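Local coordinates for conjugal transfer protein (Escherichia coli, PDB 5I97) that serves as the VirB8-like inner-membrane component of the pKM101 type IV secretion system, which probably carries DNA between bacteria during conjugation, at residues Thr19-Ser24 / Glu133-Ala138; Ile92-Leu97 / Thr105-Thr110; Trp126-Gly131 / Thr154-Asn159. All coordinates share one frame; numbering follows the deposited sequence.

Contact 1: residues Thr19-Ser24 / Glu133-Ala138; sequences TRDQTS and EYKSLA
Gln22 and Tyr134 form a single antiparallel bridge, a hydrogen-bonded pair in which the N-terminal arm of this VirB8-family part of the longer membrane protein is laid beside the end of strand 124-134. On the backbone, Gln22 N donates to Tyr134 O at 2.9 Å from 39° above the carbonyl plane; the return bond from Tyr134 N to Gln22 O is modelled implausibly short, its length doubtful. The same Tyr134 O receives a CA-H...O contact from Asp21 CA at 3.3 Å. Among polar side chains, Asp21 OD1 accepts from Ser136 N at 3.0 Å, met nearly end-on to the C-O bond, and weakly from Ser136 OG. The Tyr134 ring turns its edge to two carbonyl oxygens, Gln22 O and Thr23 O, with CD1 3.5 Å from Thr23 O. Tyr25 and Phe151 meet this ring edge-to-face, and Tyr134 OH is hydrogen-bonded to Asp30 of helix 27-42. An alanine at Tyr134 would probably leave Asp30 without this hydroxyl partner and open a gap where Tyr25 and Phe151 meet the ring. The bend of Lys135 at chi2 (-73°) lays CD 3.5 Å from Asp21 OD1; the charges stay apart, Lys135 NZ 4.5 Å from Asp21 OD2, beyond salt-bridge range.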
loop_
_atom_site.group_PDB
_atom_site.type_symbol
_atom_site.label_atom_id
_atom_site.label_comp_id
_atom_site.label_asym_id
_atom_site.label_seq_id
_atom_site.Cartn_x
_atom_site.Cartn_y
_atom_site.Cartn_z
ATOM N N THR A 19 32.077 -9.536 -5.920
ATOM C CA THR A 19 33.217 -10.149 -5.245
ATOM C C THR A 19 33.783 -11.352 -6.010
ATOM O O THR A 19 34.902 -11.795 -5.730
ATOM C CB THR A 19 32.848 -10.599 -3.811
ATOM O OG1 THR A 19 34.027 -10.645 -2.996
ATOM C CG2 THR A 19 32.195 -11.971 -3.821
ATOM N N ARG A 20 33.032 -11.870 -6.983
ATOM C CA ARG A 20 33.506 -13.008 -7.772
ATOM C C ARG A 20 32.743 -13.180 -9.085
ATOM O O ARG A 20 31.526 -13.013 -9.139
ATOM C CB ARG A 20 33.415 -14.293 -6.930
ATOM C CG ARG A 20 34.144 -15.526 -7.498
ATOM C CD ARG A 20 34.182 -16.666 -6.465
ATOM N NE ARG A 20 34.760 -17.904 -6.983
ATOM C CZ ARG A 20 34.059 -18.900 -7.521
ATOM N NH1 ARG A 20 32.738 -18.822 -7.599
ATOM N NH2 ARG A 20 34.677 -19.985 -7.968
ATOM N N ASP A 21 33.460 -13.555 -10.135
ATOM C CA ASP A 21 32.837 -13.852 -11.415
ATOM C C ASP A 21 32.153 -15.204 -11.379
ATOM O O ASP A 21 32.797 -16.251 -11.421
ATOM C CB ASP A 21 33.851 -13.842 -12.553
ATOM C CG ASP A 21 34.440 -12.480 -12.791
ATOM O OD1 ASP A 21 33.836 -11.500 -12.311
ATOM O OD2 ASP A 21 35.499 -12.392 -13.455
ATOM N N GLN A 22 30.832 -15.148 -11.289
ATOM C CA GLN A 22 29.918 -16.299 -11.312
ATOM C C GLN A 22 28.663 -16.121 -12.117
ATOM O O GLN A 22 28.004 -15.100 -12.029
ATOM C CB GLN A 22 29.423 -16.635 -9.910
ATOM C CG GLN A 22 29.998 -17.697 -9.095
ATOM C CD GLN A 22 29.914 -17.333 -7.649
ATOM O OE1 GLN A 22 29.841 -16.178 -7.341
ATOM N NE2 GLN A 22 29.667 -18.311 -6.789
ATOM N N THR A 23 28.279 -17.169 -12.821
ATOM C CA THR A 23 26.997 -17.190 -13.471
ATOM C C THR A 23 25.854 -17.294 -12.457
ATOM O O THR A 23 24.889 -16.542 -12.546
ATOM C CB THR A 23 26.915 -18.332 -14.467
ATOM O OG1 THR A 23 27.907 -18.138 -15.480
ATOM C CG2 THR A 23 25.546 -18.362 -15.120
ATOM N N SER A 24 25.984 -18.182 -11.472
ATOM C CA SER A 24 24.903 -18.386 -10.512
ATOM C C SER A 24 25.377 -18.455 -9.073
ATOM O O SER A 24 26.545 -18.681 -8.798
ATOM C CB SER A 24 24.120 -19.659 -10.845
ATOM O OG SER A 24 23.233 -19.992 -9.794
ATOM N N GLU A 133 24.340 -12.667 -14.647
ATOM C CA GLU A 133 25.653 -13.160 -14.248
ATOM C C GLU A 133 26.135 -12.358 -13.043
ATOM O O GLU A 133 25.591 -11.293 -12.753
ATOM C CB GLU A 133 26.650 -13.035 -15.401
ATOM C CG GLU A 133 26.871 -11.609 -15.877
ATOM C CD GLU A 133 27.919 -11.515 -16.969
ATOM O OE1 GLU A 133 28.125 -12.517 -17.686
ATOM O OE2 GLU A 133 28.537 -10.439 -17.111
ATOM N N TYR A 134 27.154 -12.851 -12.345
ATOM C CA TYR A 134 27.745 -12.075 -11.268
ATOM C C TYR A 134 29.164 -11.701 -11.671
ATOM O O TYR A 134 29.902 -12.529 -12.196
ATOM C CB TYR A 134 27.710 -12.842 -9.957
ATOM C CG TYR A 134 26.320 -13.183 -9.452
ATOM C CD1 TYR A 134 25.612 -14.254 -9.977
ATOM C CD2 TYR A 134 25.747 -12.475 -8.409
ATOM C CE1 TYR A 134 24.364 -14.588 -9.496
ATOM C CE2 TYR A 134 24.498 -12.803 -7.923
ATOM C CZ TYR A 134 23.813 -13.868 -8.466
ATOM O OH TYR A 134 22.566 -14.210 -7.992
ATOM N N LYS A 135 29.533 -10.444 -11.449
ATOM C CA LYS A 135 30.873 -9.966 -11.757
ATOM C C LYS A 135 31.508 -9.219 -10.608
ATOM O O LYS A 135 30.929 -8.278 -10.073
ATOM C CB LYS A 135 30.849 -9.041 -12.976
ATOM C CG LYS A 135 30.490 -9.686 -14.291
ATOM C CD LYS A 135 31.632 -10.552 -14.802
ATOM C CE LYS A 135 31.346 -11.108 -16.189
ATOM N NZ LYS A 135 32.409 -12.047 -16.652
ATOM N N SER A 136 32.690 -9.659 -10.206
ATOM C CA SER A 136 33.517 -8.834 -9.347
ATOM C C SER A 136 34.081 -7.678 -10.166
ATOM O O SER A 136 34.863 -7.890 -11.102
ATOM C CB SER A 136 34.651 -9.650 -8.737
ATOM O OG SER A 136 35.569 -10.043 -9.742
ATOM N N LEU A 137 33.678 -6.460 -9.836
ATOM C CA LEU A 137 34.259 -5.303 -10.487
ATOM C C LEU A 137 34.682 -4.309 -9.431
ATOM O O LEU A 137 34.321 -4.456 -8.261
ATOM C CB LEU A 137 33.272 -4.654 -11.454
ATOM C CG LEU A 137 32.757 -5.499 -12.617
ATOM C CD1 LEU A 137 31.472 -4.909 -13.128
ATOM C CD2 LEU A 137 33.792 -5.620 -13.733
ATOM N N ALA A 138 35.474 -3.321 -9.834
ATOM C CA ALA A 138 35.860 -2.272 -8.913
ATOM C C ALA A 138 34.588 -1.629 -8.385
ATOM O O ALA A 138 33.850 -0.999 -9.139
ATOM C CB ALA A 138 36.750 -1.247 -9.597
#

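Contact 2: residues Ile92-Leu97 / Thr105-Thr110; sequences INSVIL and TIRFTT
Strands Ile92-Leu97 and Thr105-Thr110 run antiparallel, 4.5 Å apart at their axes and 174° between directions, with Ile96 and Thr105 as a hydrogen-bonded pair and a shift of one residue where Asn93 and Ser94 both face Arg107. At that shift Arg107 O takes two in-plane donors, Asn93 N at 2.7 Å and Ser94 N at 3.2 Å. Asn93 starts its side chain toward the opposite strand, and its OD1 accepts from Thr109 OG1 at 2.9 Å on a lone pair. Ser94 places OG between its own N and carbonyl carbon (chi1 66°), 3.5 Å from Arg107 CB and near the plane of the guanidinium, at its edge. A water joins Ser94 OG and Thr105 O, with a weak further link from Arg107 NH1. The sheet face carrying Ile92, Val95, Ile106 and Phe108 is apolar in this contact: both methyls of Val95 lie 4.0 Å from Ile106 CG1, the two side chains alongside, while Ile92 CD1 fits against Ile106 CG2 and Phe108 CB. That face turns to helix 27-42, where Val95 touches Thr35, and Phe108 stacks on Trp126. The two strands make a beta hairpin carrying a classic beta bulge, at the edge of the NTF2-like sheet of VirB8 proteins.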
loop_
_atom_site.group_PDB
_atom_site.type_symbol
_atom_site.label_atom_id
_atom_site.label_comp_id
_atom_site.label_asym_id
_atom_site.label_seq_id
_atom_site.Cartn_x
_atom_site.Cartn_y
_atom_site.Cartn_z
ATOM N N ILE A 92 5.339 -10.165 -8.260
ATOM C CA ILE A 92 5.995 -11.312 -8.885
ATOM C C ILE A 92 5.106 -12.545 -8.762
ATOM O O ILE A 92 4.707 -12.909 -7.661
ATOM C CB ILE A 92 7.369 -11.602 -8.244
ATOM C CG1 ILE A 92 8.264 -10.360 -8.300
ATOM C CG2 ILE A 92 8.051 -12.772 -8.938
ATOM C CD1 ILE A 92 8.668 -9.942 -9.692
ATOM N N ASN A 93 4.821 -13.207 -9.876
ATOM C CA ASN A 93 3.933 -14.367 -9.852
ATOM C C ASN A 93 4.678 -15.709 -9.891
ATOM O O ASN A 93 4.275 -16.670 -9.239
ATOM C CB ASN A 93 2.942 -14.299 -11.014
ATOM C CG ASN A 93 2.096 -13.025 -10.991
ATOM O OD1 ASN A 93 1.997 -12.315 -11.992
ATOM N ND2 ASN A 93 1.503 -12.724 -9.843
ATOM N N SER A 94 5.743 -15.783 -10.686
ATOM C CA SER A 94 6.535 -17.006 -10.772
ATOM C C SER A 94 7.912 -16.709 -11.341
ATOM O O SER A 94 8.076 -15.769 -12.121
ATOM C CB SER A 94 5.823 -18.065 -11.626
ATOM O OG SER A 94 5.725 -17.661 -12.978
ATOM N N VAL A 95 8.894 -17.518 -10.946
ATOM C CA VAL A 95 10.264 -17.396 -11.436
ATOM C C VAL A 95 10.806 -18.747 -11.862
ATOM O O VAL A 95 10.841 -19.678 -11.069
ATOM C CB VAL A 95 11.202 -16.810 -10.365
ATOM C CG1 VAL A 95 12.630 -16.717 -10.892
ATOM C CG2 VAL A 95 10.704 -15.447 -9.908
ATOM N N ILE A 96 11.225 -18.857 -13.114
ATOM C CA ILE A 96 11.818 -20.088 -13.594
ATOM C C ILE A 96 13.287 -19.857 -13.918
ATOM O O ILE A 96 13.612 -19.034 -14.767
ATOM C CB ILE A 96 11.087 -20.618 -14.835
ATOM C CG1 ILE A 96 9.609 -20.844 -14.513
ATOM C CG2 ILE A 96 11.714 -21.923 -15.321
ATOM C CD1 ILE A 96 8.797 -21.303 -15.691
ATOM N N LEU A 97 14.162 -20.625 -13.268
ATOM C CA LEU A 97 15.599 -20.455 -13.406
ATOM C C LEU A 97 16.215 -21.473 -14.336
ATOM O O LEU A 97 15.859 -22.651 -14.317
ATOM C CB LEU A 97 16.301 -20.557 -12.045
ATOM C CG LEU A 97 15.990 -19.487 -11.004
ATOM C CD1 LEU A 97 16.861 -19.663 -9.794
ATOM C CD2 LEU A 97 16.148 -18.100 -11.592
ATOM N N THR A 105 13.094 -16.696 -16.395
ATOM C CA THR A 105 11.805 -16.245 -16.867
ATOM C C THR A 105 10.963 -15.812 -15.694
ATOM O O THR A 105 10.717 -16.591 -14.785
ATOM C CB THR A 105 11.077 -17.335 -17.621
ATOM O OG1 THR A 105 11.822 -17.665 -18.791
ATOM C CG2 THR A 105 9.696 -16.868 -18.017
ATOM N N ILE A 106 10.540 -14.558 -15.697
ATOM C CA ILE A 106 9.780 -14.040 -14.577
ATOM C C ILE A 106 8.407 -13.527 -15.017
ATOM O O ILE A 106 8.301 -12.625 -15.847
ATOM C CB ILE A 106 10.562 -12.929 -13.860
ATOM C CG1 ILE A 106 11.833 -13.528 -13.251
ATOM C CG2 ILE A 106 9.708 -12.254 -12.803
ATOM C CD1 ILE A 106 12.595 -12.593 -12.351
ATOM N N ARG A 107 7.358 -14.098 -14.440
ATOM C CA ARG A 107 6.007 -13.641 -14.719
ATOM C C ARG A 107 5.527 -12.733 -13.612
ATOM O O ARG A 107 5.552 -13.098 -12.436
ATOM C CB ARG A 107 5.075 -14.832 -14.888
ATOM C CG ARG A 107 5.361 -15.592 -16.152
ATOM C CD ARG A 107 4.354 -16.683 -16.404
ATOM N NE ARG A 107 4.515 -17.243 -17.745
ATOM C CZ ARG A 107 5.500 -18.053 -18.117
ATOM N NH1 ARG A 107 6.453 -18.393 -17.261
ATOM N NH2 ARG A 107 5.540 -18.505 -19.363
ATOM N N PHE A 108 5.074 -11.545 -13.997
ATOM C CA PHE A 108 4.717 -10.558 -13.004
ATOM C C PHE A 108 3.522 -9.702 -13.403
ATOM O O PHE A 108 3.144 -9.607 -14.568
ATOM C CB PHE A 108 5.943 -9.673 -12.699
ATOM C CG PHE A 108 6.406 -8.821 -13.854
ATOM C CD1 PHE A 108 7.137 -9.370 -14.891
ATOM C CD2 PHE A 108 6.172 -7.456 -13.867
ATOM C CE1 PHE A 108 7.567 -8.589 -15.936
ATOM C CE2 PHE A 108 6.626 -6.673 -14.906
ATOM C CZ PHE A 108 7.314 -7.238 -15.940
ATOM N N THR A 109 2.947 -9.064 -12.398
ATOM C CA THR A 109 1.758 -8.264 -12.566
ATOM C C THR A 109 2.006 -6.849 -12.092
ATOM O O THR A 109 2.574 -6.635 -11.025
ATOM C CB THR A 109 0.577 -8.867 -11.800
ATOM O OG1 THR A 109 0.223 -10.107 -12.412
ATOM C CG2 THR A 109 -0.632 -7.936 -11.845
ATOM N N THR A 110 1.592 -5.888 -12.903
ATOM C CA THR A 110 1.663 -4.489 -12.510
ATOM C C THR A 110 0.265 -3.934 -12.254
ATOM O O THR A 110 -0.685 -4.247 -12.968
ATOM C CB THR A 110 2.379 -3.630 -13.571
ATOM O OG1 THR A 110 1.779 -3.841 -14.851
ATOM C CG2 THR A 110 3.842 -4.016 -13.648
HETATM O O HOH W 1 7.798 -17.719 -15.208
#

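Contact 3: residues Trp126-Gly131 / Thr154-Asn159; sequences WIAIMG and TSYRVN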
loop_
_atom_site.group_PDB
_atom_site.type_symbol
_atom_site.label_atom_id
_atom_site.label_comp_id
_atom_site.label_asym_id
_atom_site.label_seq_id
_atom_site.Cartn_x
_atom_site.Cartn_y
_atom_site.Cartn_z
ATOM N N TRP A 126 2.795 -9.746 -17.307
ATOM C CA TRP A 126 3.939 -9.715 -18.215
ATOM C C TRP A 126 4.889 -10.896 -18.053
ATOM O O TRP A 126 4.911 -11.558 -17.020
ATOM C CB TRP A 126 4.735 -8.430 -18.007
ATOM C CG TRP A 126 3.920 -7.194 -17.904
ATOM C CD1 TRP A 126 3.376 -6.668 -16.772
ATOM C CD2 TRP A 126 3.575 -6.299 -18.963
ATOM N NE1 TRP A 126 2.707 -5.519 -17.061
ATOM C CE2 TRP A 126 2.819 -5.264 -18.408
ATOM C CE3 TRP A 126 3.846 -6.277 -20.337
ATOM C CZ2 TRP A 126 2.307 -4.215 -19.165
ATOM C CZ3 TRP A 126 3.343 -5.233 -21.093
ATOM C CH2 TRP A 126 2.580 -4.218 -20.506
ATOM N N ILE A 127 5.711 -11.121 -19.070
ATOM C CA ILE A 127 6.790 -12.097 -18.983
ATOM C C ILE A 127 8.124 -11.396 -19.213
ATOM O O ILE A 127 8.315 -10.730 -20.230
ATOM C CB ILE A 127 6.633 -13.226 -20.009
ATOM C CG1 ILE A 127 5.226 -13.819 -19.943
ATOM C CG2 ILE A 127 7.678 -14.298 -19.778
ATOM C CD1 ILE A 127 4.940 -14.841 -21.019
ATOM N N ALA A 128 9.048 -11.557 -18.276
ATOM C CA ALA A 128 10.387 -11.010 -18.420
ATOM C C ALA A 128 11.407 -12.122 -18.661
ATOM O O ALA A 128 11.592 -12.999 -17.816
ATOM C CB ALA A 128 10.764 -10.211 -17.192
ATOM N N ILE A 129 12.028 -12.103 -19.838
ATOM C CA ILE A 129 13.121 -13.024 -20.152
ATOM C C ILE A 129 14.460 -12.350 -19.877
ATOM O O ILE A 129 14.814 -11.373 -20.522
ATOM C CB ILE A 129 13.084 -13.488 -21.617
ATOM C CG1 ILE A 129 11.700 -14.034 -21.983
ATOM C CG2 ILE A 129 14.188 -14.503 -21.882
ATOM C CD1 ILE A 129 11.284 -15.233 -21.182
ATOM N N MET A 130 15.214 -12.880 -18.930
ATOM C CA MET A 130 16.391 -12.174 -18.452
ATOM C C MET A 130 17.656 -13.000 -18.589
ATOM O O MET A 130 17.642 -14.210 -18.393
ATOM C CB MET A 130 16.191 -11.783 -16.990
ATOM C CG MET A 130 14.819 -11.208 -16.689
ATOM S SD MET A 130 14.588 -10.893 -14.942
ATOM C CE MET A 130 15.938 -9.765 -14.608
ATOM N N GLY A 131 18.754 -12.336 -18.924
ATOM C CA GLY A 131 20.069 -12.944 -18.854
ATOM C C GLY A 131 20.789 -12.332 -17.670
ATOM O O GLY A 131 20.660 -11.138 -17.430
ATOM N N THR A 154 22.176 -9.177 -18.097
ATOM C CA THR A 154 22.908 -9.114 -19.361
ATOM C C THR A 154 22.005 -9.005 -20.581
ATOM O O THR A 154 22.463 -8.681 -21.673
ATOM C CB THR A 154 23.816 -10.346 -19.536
ATOM O OG1 THR A 154 23.010 -11.525 -19.622
ATOM C CG2 THR A 154 24.754 -10.470 -18.365
ATOM N N SER A 155 20.739 -9.362 -20.413
ATOM C CA SER A 155 19.745 -9.124 -21.444
ATOM C C SER A 155 18.387 -9.020 -20.775
ATOM O O SER A 155 18.161 -9.620 -19.732
ATOM C CB SER A 155 19.766 -10.209 -22.512
ATOM O OG SER A 155 19.171 -11.393 -22.046
ATOM N N TYR A 156 17.490 -8.232 -21.353
ATOM C CA TYR A 156 16.222 -7.977 -20.706
ATOM C C TYR A 156 15.157 -7.615 -21.717
ATOM O O TYR A 156 15.263 -6.627 -22.436
ATOM C CB TYR A 156 16.375 -6.859 -19.678
ATOM C CG TYR A 156 15.165 -6.656 -18.794
ATOM C CD1 TYR A 156 14.953 -7.461 -17.689
ATOM C CD2 TYR A 156 14.252 -5.651 -19.056
ATOM C CE1 TYR A 156 13.866 -7.278 -16.875
ATOM C CE2 TYR A 156 13.162 -5.457 -18.246
ATOM C CZ TYR A 156 12.974 -6.276 -17.159
ATOM O OH TYR A 156 11.895 -6.100 -16.343
ATOM N N ARG A 157 14.132 -8.439 -21.794
ATOM C CA ARG A 157 13.010 -8.127 -22.649
ATOM C C ARG A 157 11.723 -8.576 -21.987
ATOM O O ARG A 157 11.642 -9.664 -21.410
ATOM C CB ARG A 157 13.228 -8.735 -24.035
ATOM C CG ARG A 157 13.047 -10.212 -24.147
ATOM C CD ARG A 157 13.138 -10.649 -25.601
ATOM N NE ARG A 157 13.197 -12.107 -25.731
ATOM C CZ ARG A 157 12.148 -12.895 -25.945
ATOM N NH1 ARG A 157 10.931 -12.375 -26.067
ATOM N NH2 ARG A 157 12.323 -14.209 -26.045
ATOM N N VAL A 158 10.728 -7.702 -22.056
ATOM C CA VAL A 158 9.437 -7.941 -21.451
ATOM C C VAL A 158 8.384 -8.001 -22.537
ATOM O O VAL A 158 8.427 -7.246 -23.496
ATOM C CB VAL A 158 9.094 -6.846 -20.421
ATOM C CG1 VAL A 158 7.703 -7.058 -19.837
ATOM C CG2 VAL A 158 10.140 -6.829 -19.311
ATOM N N ASN A 159 7.447 -8.922 -22.379
ATOM C CA ASN A 159 6.332 -9.074 -23.290
ATOM C C ASN A 159 5.090 -9.327 -22.486
ATOM O O ASN A 159 5.173 -9.845 -21.373
ATOM C CB ASN A 159 6.556 -10.224 -24.276
ATOM C CG ASN A 159 7.817 -10.072 -25.087
ATOM O OD1 ASN A 159 8.719 -10.902 -25.018
ATOM N ND2 ASN A 159 7.872 -9.026 -25.890
HETATM O O HOH W 2 16.704 -11.548 -22.527
#
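Met130 and Tyr156 lie side by side and point the same way from neighbouring antiparallel strands. With CG anti to its backbone N (chi1 -171°), Tyr156 sets the CD1-CE1 edge of its ring beside Met130. Met130 brings CG to 3.9 Å from Tyr156 CD1, and its bend at chi3 (58°) carries CE back along the same edge, across the ring plane from CG, 4.0 Å from Tyr156 CE1. The sulfur sits at the ring edge, a Met-aromatic contact. Tyr156 OH hydrogen-bonds Glu42 of helix 27-42, which also packs on Met130. Farther along this face, Val158 divides its branches: CG1 meets Trp126 CB at 3.7 Å and CG2 meets Ala128 CB at 4.0 Å. The indole edge of Trp126 comes beside Asn159 C, while its NE1 is hydrogen-bonded to Thr110. On the reverse face Ile129 and Arg157 also run alongside, and Ile129 CG1 lies 4.1 Å over the centre of the guanidinium. A water bridges Ile129 O and Ser155 OG. Where the register slips, Thr154 N reaches Gly131 O at 2.6 Å from 50° above the carbonyl plane, and Ser155 N adds a weak bond to it. A beta carbon on Gly131 would probably collide with Thr154 OG1 and Ser155 OG. Thr154 and Ser155 both facing Gly131 make a classic beta bulge, within an NTF2-like sheet packed by one face on the long helix.

From the N terminus, residues 19-24 open the longest loop, which contact 1 closes only when the chain reaches 133-138, after four helices and the first two strands, at the end of the third. Contact 2 falls wholly within that span and shuts a short hairpin between strands 86-98 and 103-114. Contact 3 follows it in series, but crosses contact 1: its segment 126-131 lies inside the large loop, and its partner 154-159 beyond it. Strands 103-114 and 124-134 pair directly, so contacts 2 and 3 are joined through Ile106 and Ala128 and through Phe108 and Trp126. Glu133 packs on Thr154, linking contacts 1 and 3. Together they bind the N-terminal arm to a four-strand sheet.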